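Local atomic coordinates of HD-GYP domain-containing protein (PDB entry 3TM8), a protein that holds a two-iron site in an HD-GYP domain and probably belongs among the enzymes that hydrolyse cyclic-di-GMP. Residues F39-K44 with L51-G56; Y205-S210 with A227-H232; S282-M287 with Q319-I324. One frame throughout, in Å; residues are numbered along the deposited sequence.

Contact 1: F39-K44 with L51-G56; sequences FNAYVK and LYLRRG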
loop_
_atom_site.group_PDB
_atom_site.type_symbol
_atom_site.label_atom_id
_atom_site.label_comp_id
_atom_site.label_asym_id
_atom_site.label_seq_id
_atom_site.Cartn_x
_atom_site.Cartn_y
_atom_site.Cartn_z
ATOM N N PHE A 39 -17.807 19.766 -0.947
ATOM C CA PHE A 39 -16.801 20.645 -0.355
ATOM C C PHE A 39 -15.790 21.025 -1.437
ATOM O O PHE A 39 -15.608 20.286 -2.404
ATOM C CB PHE A 39 -16.068 19.945 0.794
ATOM C CG PHE A 39 -15.566 18.566 0.444
ATOM C CD1 PHE A 39 -14.301 18.375 -0.094
ATOM C CD2 PHE A 39 -16.370 17.461 0.654
ATOM C CE1 PHE A 39 -13.852 17.095 -0.422
ATOM C CE2 PHE A 39 -15.934 16.186 0.323
ATOM C CZ PHE A 39 -14.675 15.998 -0.211
ATOM N N ASN A 40 -15.158 22.190 -1.303
ATOM C CA ASN A 40 -13.988 22.507 -2.120
ATOM C C ASN A 40 -12.757 21.771 -1.606
ATOM O O ASN A 40 -12.682 21.433 -0.432
ATOM C CB ASN A 40 -13.652 23.998 -2.027
ATOM C CG ASN A 40 -14.602 24.887 -2.800
ATOM O OD1 ASN A 40 -15.389 24.434 -3.645
ATOM N ND2 ASN A 40 -14.508 26.188 -2.525
ATOM N N ALA A 41 -11.759 21.589 -2.470
ATOM C CA ALA A 41 -10.450 21.106 -2.024
ATOM C C ALA A 41 -9.349 21.938 -2.667
ATOM O O ALA A 41 -9.446 22.335 -3.834
ATOM C CB ALA A 41 -10.264 19.617 -2.310
ATOM N N TYR A 42 -8.316 22.200 -1.878
ATOM C CA TYR A 42 -7.261 23.133 -2.219
ATOM C C TYR A 42 -5.915 22.429 -2.268
ATOM O O TYR A 42 -5.658 21.503 -1.494
ATOM C CB TYR A 42 -7.206 24.243 -1.167
ATOM C CG TYR A 42 -8.499 25.025 -1.050
ATOM C CD1 TYR A 42 -8.636 26.272 -1.649
ATOM C CD2 TYR A 42 -9.592 24.503 -0.361
ATOM C CE1 TYR A 42 -9.821 26.980 -1.555
ATOM C CE2 TYR A 42 -10.783 25.200 -0.266
ATOM C CZ TYR A 42 -10.894 26.437 -0.861
ATOM O OH TYR A 42 -12.083 27.119 -0.752
ATOM N N VAL A 43 -5.066 22.868 -3.193
ATOM C CA VAL A 43 -3.685 22.414 -3.278
ATOM C C VAL A 43 -2.798 23.539 -2.752
ATOM O O VAL A 43 -2.995 24.710 -3.090
ATOM C CB VAL A 43 -3.294 22.085 -4.744
ATOM C CG1 VAL A 43 -1.806 21.768 -4.850
ATOM C CG2 VAL A 43 -4.128 20.926 -5.280
ATOM N N LYS A 44 -1.825 23.192 -1.921
ATOM C CA LYS A 44 -0.917 24.194 -1.382
ATOM C C LYS A 44 0.198 24.487 -2.378
ATOM O O LYS A 44 0.946 23.594 -2.754
ATOM C CB LYS A 44 -0.337 23.710 -0.050
ATOM C CG LYS A 44 0.496 24.756 0.678
ATOM C CD LYS A 44 0.896 24.268 2.071
ATOM C CE LYS A 44 1.926 23.151 2.005
ATOM N NZ LYS A 44 3.283 23.655 1.631
ATOM N N LEU A 51 -7.546 26.907 -4.794
ATOM C CA LEU A 51 -8.710 26.095 -5.136
ATOM C C LEU A 51 -8.416 25.209 -6.344
ATOM O O LEU A 51 -7.953 25.698 -7.376
ATOM C CB LEU A 51 -9.901 27.002 -5.433
ATOM C CG LEU A 51 -11.217 26.342 -5.828
ATOM C CD1 LEU A 51 -11.722 25.466 -4.704
ATOM C CD2 LEU A 51 -12.244 27.425 -6.172
ATOM N N TYR A 52 -8.689 23.912 -6.212
ATOM C CA TYR A 52 -8.407 22.956 -7.274
ATOM C C TYR A 52 -9.623 22.070 -7.586
ATOM O O TYR A 52 -9.945 21.846 -8.752
ATOM C CB TYR A 52 -7.182 22.104 -6.919
ATOM C CG TYR A 52 -6.769 21.149 -8.013
ATOM C CD1 TYR A 52 -6.462 21.611 -9.285
ATOM C CD2 TYR A 52 -6.663 19.786 -7.770
ATOM C CE1 TYR A 52 -6.083 20.735 -10.291
ATOM C CE2 TYR A 52 -6.286 18.912 -8.763
ATOM C CZ TYR A 52 -5.991 19.385 -10.022
ATOM O OH TYR A 52 -5.609 18.526 -11.028
ATOM N N LEU A 53 -10.284 21.563 -6.546
ATOM C CA LEU A 53 -11.500 20.775 -6.722
ATOM C C LEU A 53 -12.692 21.561 -6.201
ATOM O O LEU A 53 -12.635 22.161 -5.126
ATOM C CB LEU A 53 -11.392 19.441 -5.979
ATOM C CG LEU A 53 -10.109 18.645 -6.238
ATOM C CD1 LEU A 53 -10.102 17.372 -5.398
ATOM C CD2 LEU A 53 -9.939 18.319 -7.715
ATOM N N ARG A 54 -13.780 21.538 -6.954
ATOM C CA ARG A 54 -14.945 22.335 -6.601
ATOM C C ARG A 54 -16.122 21.475 -6.199
ATOM O O ARG A 54 -16.230 20.330 -6.615
ATOM C CB ARG A 54 -15.322 23.229 -7.773
ATOM C CG ARG A 54 -14.331 24.343 -7.994
ATOM C CD ARG A 54 -14.497 24.951 -9.357
ATOM N NE ARG A 54 -13.615 26.098 -9.526
ATOM C CZ ARG A 54 -12.309 26.008 -9.749
ATOM N NH1 ARG A 54 -11.724 24.817 -9.829
ATOM N NH2 ARG A 54 -11.586 27.110 -9.889
ATOM N N ARG A 55 -17.011 22.048 -5.392
ATOM C CA ARG A 55 -18.242 21.372 -5.019
ATOM C C ARG A 55 -18.902 20.809 -6.273
ATOM O O ARG A 55 -19.064 21.512 -7.271
ATOM C CB ARG A 55 -19.185 22.329 -4.275
ATOM C CG ARG A 55 -18.551 22.938 -3.025
ATOM C CD ARG A 55 -19.476 23.874 -2.227
ATOM N NE ARG A 55 -18.664 24.545 -1.217
ATOM C CZ ARG A 55 -18.046 25.702 -1.417
ATOM N NH1 ARG A 55 -18.216 26.350 -2.561
ATOM N NH2 ARG A 55 -17.282 26.220 -0.465
ATOM N N GLY A 56 -19.259 19.531 -6.226
ATOM C CA GLY A 56 -19.912 18.876 -7.345
ATOM C C GLY A 56 -18.993 17.965 -8.146
ATOM O O GLY A 56 -19.457 17.180 -8.970
#

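Contact 2: Y205-S210 with A227-H232; sequences YGHHHS and ALWKKH. With FE (Fe (III) ion), chain E; PO4 (phosphate ion), chain C.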
loop_
_atom_site.group_PDB
_atom_site.type_symbol
_atom_site.label_atom_id
_atom_site.label_comp_id
_atom_site.label_asym_id
_atom_site.label_seq_id
_atom_site.Cartn_x
_atom_site.Cartn_y
_atom_site.Cartn_z
ATOM N N TYR A 205 7.396 1.212 6.292
ATOM C CA TYR A 205 7.406 2.300 7.260
ATOM C C TYR A 205 8.796 2.941 7.405
ATOM O O TYR A 205 8.919 4.157 7.593
ATOM C CB TYR A 205 6.905 1.792 8.612
ATOM C CG TYR A 205 6.978 2.819 9.713
ATOM C CD1 TYR A 205 6.454 4.099 9.545
ATOM C CD2 TYR A 205 7.583 2.510 10.923
ATOM C CE1 TYR A 205 6.522 5.038 10.571
ATOM C CE2 TYR A 205 7.666 3.434 11.935
ATOM C CZ TYR A 205 7.137 4.695 11.760
ATOM O OH TYR A 205 7.235 5.591 12.791
ATOM N N GLY A 206 9.848 2.131 7.302
ATOM C CA GLY A 206 11.202 2.645 7.420
ATOM C C GLY A 206 11.580 3.692 6.386
ATOM O O GLY A 206 12.534 4.454 6.600
ATOM N N HIS A 207 10.867 3.720 5.263
ATOM C CA HIS A 207 11.133 4.717 4.222
ATOM C C HIS A 207 10.374 6.027 4.447
ATOM O O HIS A 207 10.556 6.964 3.683
ATOM C CB HIS A 207 10.734 4.218 2.823
ATOM C CG HIS A 207 11.592 3.126 2.259
ATOM N ND1 HIS A 207 12.971 3.182 2.222
ATOM C CD2 HIS A 207 11.247 1.983 1.620
ATOM C CE1 HIS A 207 13.435 2.098 1.625
ATOM N NE2 HIS A 207 12.410 1.357 1.243
ATOM N N HIS A 208 9.486 6.077 5.435
ATOM C CA HIS A 208 8.642 7.259 5.608
ATOM C C HIS A 208 9.513 8.479 5.868
ATOM O O HIS A 208 10.336 8.473 6.782
ATOM C CB HIS A 208 7.658 7.029 6.748
ATOM C CG HIS A 208 6.720 8.164 6.990
ATOM N ND1 HIS A 208 5.748 8.542 6.088
ATOM C CD2 HIS A 208 6.576 8.972 8.061
ATOM C CE1 HIS A 208 5.059 9.552 6.590
ATOM N NE2 HIS A 208 5.537 9.828 7.789
ATOM N N HIS A 209 9.318 9.518 5.051
ATOM C CA HIS A 209 10.111 10.753 5.090
ATOM C C HIS A 209 11.615 10.549 4.939
ATOM O O HIS A 209 12.416 11.331 5.450
ATOM C CB HIS A 209 9.744 11.609 6.303
ATOM C CG HIS A 209 8.487 12.394 6.101
ATOM N ND1 HIS A 209 8.309 13.663 6.601
ATOM C CD2 HIS A 209 7.359 12.099 5.412
ATOM C CE1 HIS A 209 7.114 14.108 6.255
ATOM N NE2 HIS A 209 6.518 13.179 5.531
ATOM N N SER A 210 11.987 9.508 4.200
ATOM C CA SER A 210 13.371 9.291 3.816
ATOM C C SER A 210 13.724 10.157 2.605
ATOM O O SER A 210 12.871 10.405 1.753
ATOM C CB SER A 210 13.575 7.818 3.464
ATOM O OG SER A 210 14.833 7.629 2.849
ATOM N N ALA A 227 23.284 2.216 0.783
ATOM C CA ALA A 227 23.537 2.095 2.210
ATOM C C ALA A 227 22.327 2.592 2.992
ATOM O O ALA A 227 21.918 1.982 3.982
ATOM C CB ALA A 227 24.789 2.874 2.595
ATOM N N LEU A 228 21.756 3.705 2.550
ATOM C CA LEU A 228 20.569 4.247 3.199
ATOM C C LEU A 228 19.413 3.255 3.063
ATOM O O LEU A 228 18.738 2.937 4.033
ATOM C CB LEU A 228 20.198 5.601 2.590
ATOM C CG LEU A 228 19.001 6.338 3.190
ATOM C CD1 LEU A 228 19.161 6.523 4.695
ATOM C CD2 LEU A 228 18.822 7.678 2.491
ATOM N N TRP A 229 19.206 2.751 1.852
ATOM C CA TRP A 229 18.158 1.769 1.606
ATOM C C TRP A 229 18.264 0.551 2.544
ATOM O O TRP A 229 17.259 0.100 3.102
ATOM C CB TRP A 229 18.183 1.341 0.130
ATOM C CG TRP A 229 17.094 0.382 -0.225
ATOM C CD1 TRP A 229 15.850 0.689 -0.711
ATOM C CD2 TRP A 229 17.142 -1.043 -0.118
ATOM N NE1 TRP A 229 15.130 -0.456 -0.917
ATOM C CE2 TRP A 229 15.894 -1.536 -0.555
ATOM C CE3 TRP A 229 18.117 -1.949 0.310
ATOM C CZ2 TRP A 229 15.600 -2.897 -0.582
ATOM C CZ3 TRP A 229 17.825 -3.300 0.283
ATOM C CH2 TRP A 229 16.574 -3.763 -0.158
ATOM N N LYS A 230 19.474 0.038 2.749
ATOM C CA LYS A 230 19.625 -1.159 3.575
ATOM C C LYS A 230 19.170 -0.970 5.022
ATOM O O LYS A 230 18.853 -1.943 5.703
ATOM C CB LYS A 230 21.064 -1.682 3.541
ATOM C CG LYS A 230 21.431 -2.344 2.221
ATOM C CD LYS A 230 22.870 -2.840 2.222
ATOM C CE LYS A 230 23.237 -3.447 0.877
ATOM N NZ LYS A 230 24.683 -3.785 0.800
ATOM N N LYS A 231 19.158 0.272 5.494
ATOM C CA LYS A 231 18.750 0.555 6.871
ATOM C C LYS A 231 17.239 0.481 7.121
ATOM O O LYS A 231 16.807 0.353 8.269
ATOM C CB LYS A 231 19.254 1.935 7.298
ATOM C CG LYS A 231 20.773 2.071 7.307
ATOM C CD LYS A 231 21.196 3.487 7.683
ATOM C CE LYS A 231 22.680 3.574 8.029
ATOM N NZ LYS A 231 23.573 3.201 6.894
ATOM N N HIS A 232 16.426 0.583 6.073
ATOM C CA HIS A 232 14.996 0.823 6.307
ATOM C C HIS A 232 14.220 -0.260 7.091
ATOM O O HIS A 232 13.384 0.079 7.931
ATOM C CB HIS A 232 14.256 1.282 5.034
ATOM C CG HIS A 232 13.836 0.173 4.121
ATOM N ND1 HIS A 232 14.673 -0.355 3.163
ATOM C CD2 HIS A 232 12.650 -0.466 3.979
ATOM C CE1 HIS A 232 14.028 -1.293 2.489
ATOM N NE2 HIS A 232 12.803 -1.386 2.971
HETATM FE FE FE E . 11.274 -2.430 1.812
HETATM P P PO4 C . 11.618 -1.502 -1.249
HETATM O O1 PO4 C . 12.369 -0.521 -2.112
HETATM O O2 PO4 C . 10.160 -1.601 -1.632
HETATM O O3 PO4 C . 12.160 -2.934 -1.465
HETATM O O4 PO4 C . 11.841 -1.178 0.213
HETATM O O HOH W 1 10.317 -0.645 6.808
HETATM O O HOH W 2 10.008 -3.344 0.685
#

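Contact 3: S282-M287 with Q319-I324; sequences SSANAM and QHLNDI. With FE (Fe (III) ion), chain D; PO4 (phosphate ion), chain C.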
loop_
_atom_site.group_PDB
_atom_site.type_symbol
_atom_site.label_atom_id
_atom_site.label_comp_id
_atom_site.label_asym_id
_atom_site.label_seq_id
_atom_site.Cartn_x
_atom_site.Cartn_y
_atom_site.Cartn_z
ATOM N N SER A 282 8.190 -10.693 1.451
ATOM C CA SER A 282 9.452 -10.449 0.761
ATOM C C SER A 282 9.344 -10.761 -0.735
ATOM O O SER A 282 9.807 -9.982 -1.573
ATOM C CB SER A 282 10.594 -11.235 1.397
ATOM O OG SER A 282 11.788 -11.024 0.665
ATOM N N SER A 283 8.737 -11.896 -1.068
ATOM C CA SER A 283 8.538 -12.272 -2.464
ATOM C C SER A 283 7.618 -11.297 -3.203
ATOM O O SER A 283 7.930 -10.854 -4.310
ATOM C CB SER A 283 7.980 -13.696 -2.570
ATOM O OG SER A 283 8.843 -14.636 -1.946
ATOM N N ALA A 284 6.483 -10.973 -2.591
ATOM C CA ALA A 284 5.528 -10.054 -3.193
ATOM C C ALA A 284 6.143 -8.670 -3.385
ATOM O O ALA A 284 5.958 -8.037 -4.429
ATOM C CB ALA A 284 4.278 -9.957 -2.339
ATOM N N ASN A 285 6.885 -8.210 -2.382
ATOM C CA ASN A 285 7.564 -6.939 -2.497
ATOM C C ASN A 285 8.576 -6.921 -3.626
ATOM O O ASN A 285 8.658 -5.949 -4.372
ATOM C CB ASN A 285 8.283 -6.593 -1.209
ATOM C CG ASN A 285 9.008 -5.305 -1.325
ATOM O OD1 ASN A 285 8.375 -4.261 -1.409
ATOM N ND2 ASN A 285 10.333 -5.353 -1.390
ATOM N N ALA A 286 9.372 -7.981 -3.738
ATOM C CA ALA A 286 10.429 -8.006 -4.734
ATOM C C ALA A 286 9.818 -7.844 -6.119
ATOM O O ALA A 286 10.377 -7.163 -6.983
ATOM C CB ALA A 286 11.217 -9.299 -4.632
ATOM N N MET A 287 8.661 -8.468 -6.330
ATOM C CA MET A 287 7.968 -8.340 -7.607
ATOM C C MET A 287 7.476 -6.903 -7.861
ATOM O O MET A 287 7.696 -6.363 -8.940
ATOM C CB MET A 287 6.850 -9.386 -7.738
ATOM C CG MET A 287 7.382 -10.826 -7.812
ATOM S SD MET A 287 8.152 -11.278 -9.385
ATOM C CE MET A 287 6.692 -11.679 -10.340
ATOM N N GLN A 319 6.677 -18.240 -9.028
ATOM C CA GLN A 319 5.759 -18.828 -9.999
ATOM C C GLN A 319 4.308 -18.422 -9.727
ATOM O O GLN A 319 3.579 -18.043 -10.644
ATOM C CB GLN A 319 5.890 -20.352 -10.004
ATOM C CG GLN A 319 7.273 -20.827 -10.434
ATOM C CD GLN A 319 7.434 -22.336 -10.419
ATOM O OE1 GLN A 319 8.142 -22.886 -11.254
ATOM N NE2 GLN A 319 6.802 -23.008 -9.457
ATOM N N HIS A 320 3.886 -18.501 -8.469
ATOM C CA HIS A 320 2.525 -18.097 -8.126
ATOM C C HIS A 320 2.302 -16.615 -8.449
ATOM O O HIS A 320 1.252 -16.245 -8.975
ATOM C CB HIS A 320 2.219 -18.358 -6.648
ATOM C CG HIS A 320 1.922 -19.791 -6.317
ATOM N ND1 HIS A 320 1.160 -20.610 -7.124
ATOM C CD2 HIS A 320 2.261 -20.537 -5.241
ATOM C CE1 HIS A 320 1.051 -21.802 -6.563
ATOM N NE2 HIS A 320 1.709 -21.782 -5.418
ATOM N N LEU A 321 3.272 -15.764 -8.109
ATOM C CA LEU A 321 3.150 -14.329 -8.356
ATOM C C LEU A 321 3.088 -14.043 -9.845
ATOM O O LEU A 321 2.309 -13.198 -10.295
ATOM C CB LEU A 321 4.284 -13.556 -7.678
ATOM C CG LEU A 321 4.115 -13.457 -6.158
ATOM C CD1 LEU A 321 5.429 -13.143 -5.446
ATOM C CD2 LEU A 321 3.027 -12.443 -5.781
ATOM N N ASN A 322 3.902 -14.750 -10.619
ATOM C CA ASN A 322 3.817 -14.638 -12.068
ATOM C C ASN A 322 2.404 -14.959 -12.557
ATOM O O ASN A 322 1.831 -14.209 -13.354
ATOM C CB ASN A 322 4.859 -15.527 -12.742
ATOM C CG ASN A 322 4.835 -15.409 -14.248
ATOM O OD1 ASN A 322 5.094 -14.339 -14.799
ATOM N ND2 ASN A 322 4.545 -16.514 -14.928
ATOM N N ASP A 323 1.830 -16.045 -12.043
ATOM C CA ASP A 323 0.469 -16.441 -12.414
ATOM C C ASP A 323 -0.567 -15.398 -11.986
ATOM O O ASP A 323 -1.486 -15.078 -12.739
ATOM C CB ASP A 323 0.105 -17.807 -11.822
ATOM C CG ASP A 323 0.880 -18.946 -12.448
ATOM O OD1 ASP A 323 1.496 -18.742 -13.516
ATOM O OD2 ASP A 323 0.855 -20.056 -11.874
ATOM N N ILE A 324 -0.419 -14.873 -10.777
ATOM C CA ILE A 324 -1.315 -13.826 -10.288
ATOM C C ILE A 324 -1.296 -12.596 -11.200
ATOM O O ILE A 324 -2.346 -12.041 -11.518
ATOM C CB ILE A 324 -0.969 -13.435 -8.838
ATOM C CG1 ILE A 324 -1.299 -14.595 -7.894
ATOM C CG2 ILE A 324 -1.706 -12.165 -8.419
ATOM C CD1 ILE A 324 -0.599 -14.518 -6.563
HETATM FE FE FE D . 8.690 -2.388 -0.430
HETATM P P PO4 C . 11.618 -1.502 -1.249
HETATM O O1 PO4 C . 12.369 -0.521 -2.112
HETATM O O2 PO4 C . 10.160 -1.601 -1.632
HETATM O O3 PO4 C . 12.160 -2.934 -1.465
HETATM O O4 PO4 C . 11.841 -1.178 0.213
HETATM O O HOH W 2 10.008 -3.344 0.685
#

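Contact 1: F39-K44 with L51-G56
A41 and L53 face each other as an antiparallel hydrogen-bonded pair, with A41 N giving its hydrogen to L53 O at 2.9 Å. The return path is doubled: A41 O accepts from L53 N and also from Y52 N, the latter at 3.0 Å and in the carbonyl plane. Two residues thus sit opposite one, the register slips by a residue, and Y42 pairs with L51 instead of Y52. On the A41 side of the sheet, the methyl CB rests 3.8 Å from L53 CD1.

N40 is worth following outward. Its CB lies 3.6 Å from L51 CD1, and CG meets that same methyl. At the fork, OD1 turns to the backbone of R55, whose N reaches it in a weak hydrogen bond of 3.4 Å, while ND2 lies over one face of the R55 guanidinium. With CG anti to the carbonyl carbon (chi1 -74°), the amide is carried across R55, its plane 40° from that of the guanidinium. The charge of R55 itself is met elsewhere, by a salt bridge from NE to E81.

L51 also uses CD1 on Y42, as a CH-pi contact 4.3 Å from the ring centroid and over the face, while Y23 meets the same ring edge-to-face. Farther along, V43 CG2 touches Y52 CB at 3.7 Å, the two side chains lying alongside and pointing the same way. The hydroxyl of Y52 hydrogen-bonds to the backbone O of R66, and the cationic side chain of the same arginine makes a cation-pi contact with the ring. Together these pairs make the open end of a two-stranded beta hairpin, strands 41-45 and 48-53, interrupted by a classic beta bulge at A41, Y52 and L53.

Contact 2: Y205-S210 with A227-H232
H207 stacks face to face on H232 beside one iron of the HD-domain metal centre, where the short 3-10 segment after helix 190-202 meets helix 223-240. This is the tight part. The ring centroids are 3.6 Å apart with the planes at 23°, and H207 NE2 sits over the centre of the H232 ring. W229 adds its CD1 near the edge of H207, completing an aromatic cluster.

H232 has CG between its backbone N and carbonyl carbon (chi1 83°), and its two nitrogens have separate tasks. ND1 donates to W229 O at 2.6 Å, close to the ring plane, which fixes the rotation of the imidazole; NE2 binds the iron at 2.2 Å. D204, H257 and E258 supply the other protein ligands of that metal. A phosphate, probably from the crystallisation liquor, is held by both segments: H207 NE2 donates to its O4, which also binds the iron.

Away from the metal the contact thins out. S210 OG comes no closer than 4.0 Å to L228 CD2, and accepts its hydrogen bond from L212 N. By G206, water 1 accepts from G206 N and makes a weak bond to H232 O, while G206 CA makes a CA-H...O contact of 3.4 Å with the same H232 O. Back at the phosphate, W229 NE1 points almost straight at O1, 3.0 Å away with an angle of 176° at the hydrogen.

Contact 3: S282-M287 with Q319-I324
Helices 276-293 and 315-325 pack here at a wide spacing: the axes of segments 282-287 and 319-324 approach to 10.4 Å, with 50° between their directions. The nearest backbone pair is A284 and L321. This is helix-helix packing of the all-helical HD domain, made through apolar side chains on the side of helix 276-293 turned from the metals.

L321 does most of the touching. CD1 reaches the backbone of S283, 3.6 Å from its O, and also meets S283 CB, while CD2 lies at a longer 4.4 Å from A284 CB. M287 runs antiparallel to L321 as the two side chains pass, with its CG 3.8 Å from L321 CD1. Bends at chi2 and chi3 turn the thioether so that CE lies beside L321 CB and N322 N. S283 OG turns to H317 and V279 O.

N285 leaves the helix on the side away from L321, its CG anti to the backbone N (chi1 179°), which carries the amide to the metal centre. OD1 binds the iron also held by H170, H203 and D204, not the one bound by H232, and ND2 donates to phosphate O3 at 3.0 Å, with 169° at the hydrogen.

From the N terminus, contact 1 closes first, a short hairpin with six residues between its segments. Strand 74-78 and the helices from 82-97 to 190-202 follow before contact 2 closes a loop of 16 residues, bringing the turn after helix 190-202 back to helix 223-240. Contact 3 comes last, spanning 31 residues to bring the C-terminal helix 315-325 against helix 276-293. The three run in series; none nests or crosses. Contacts 2 and 3 do not touch, their nearest atoms being about 6 Å apart, but they share the phosphate and water 2, and each supplies a ligand to a different iron. Contact 1 stands apart, its centre about 39 Å from that of contact 3.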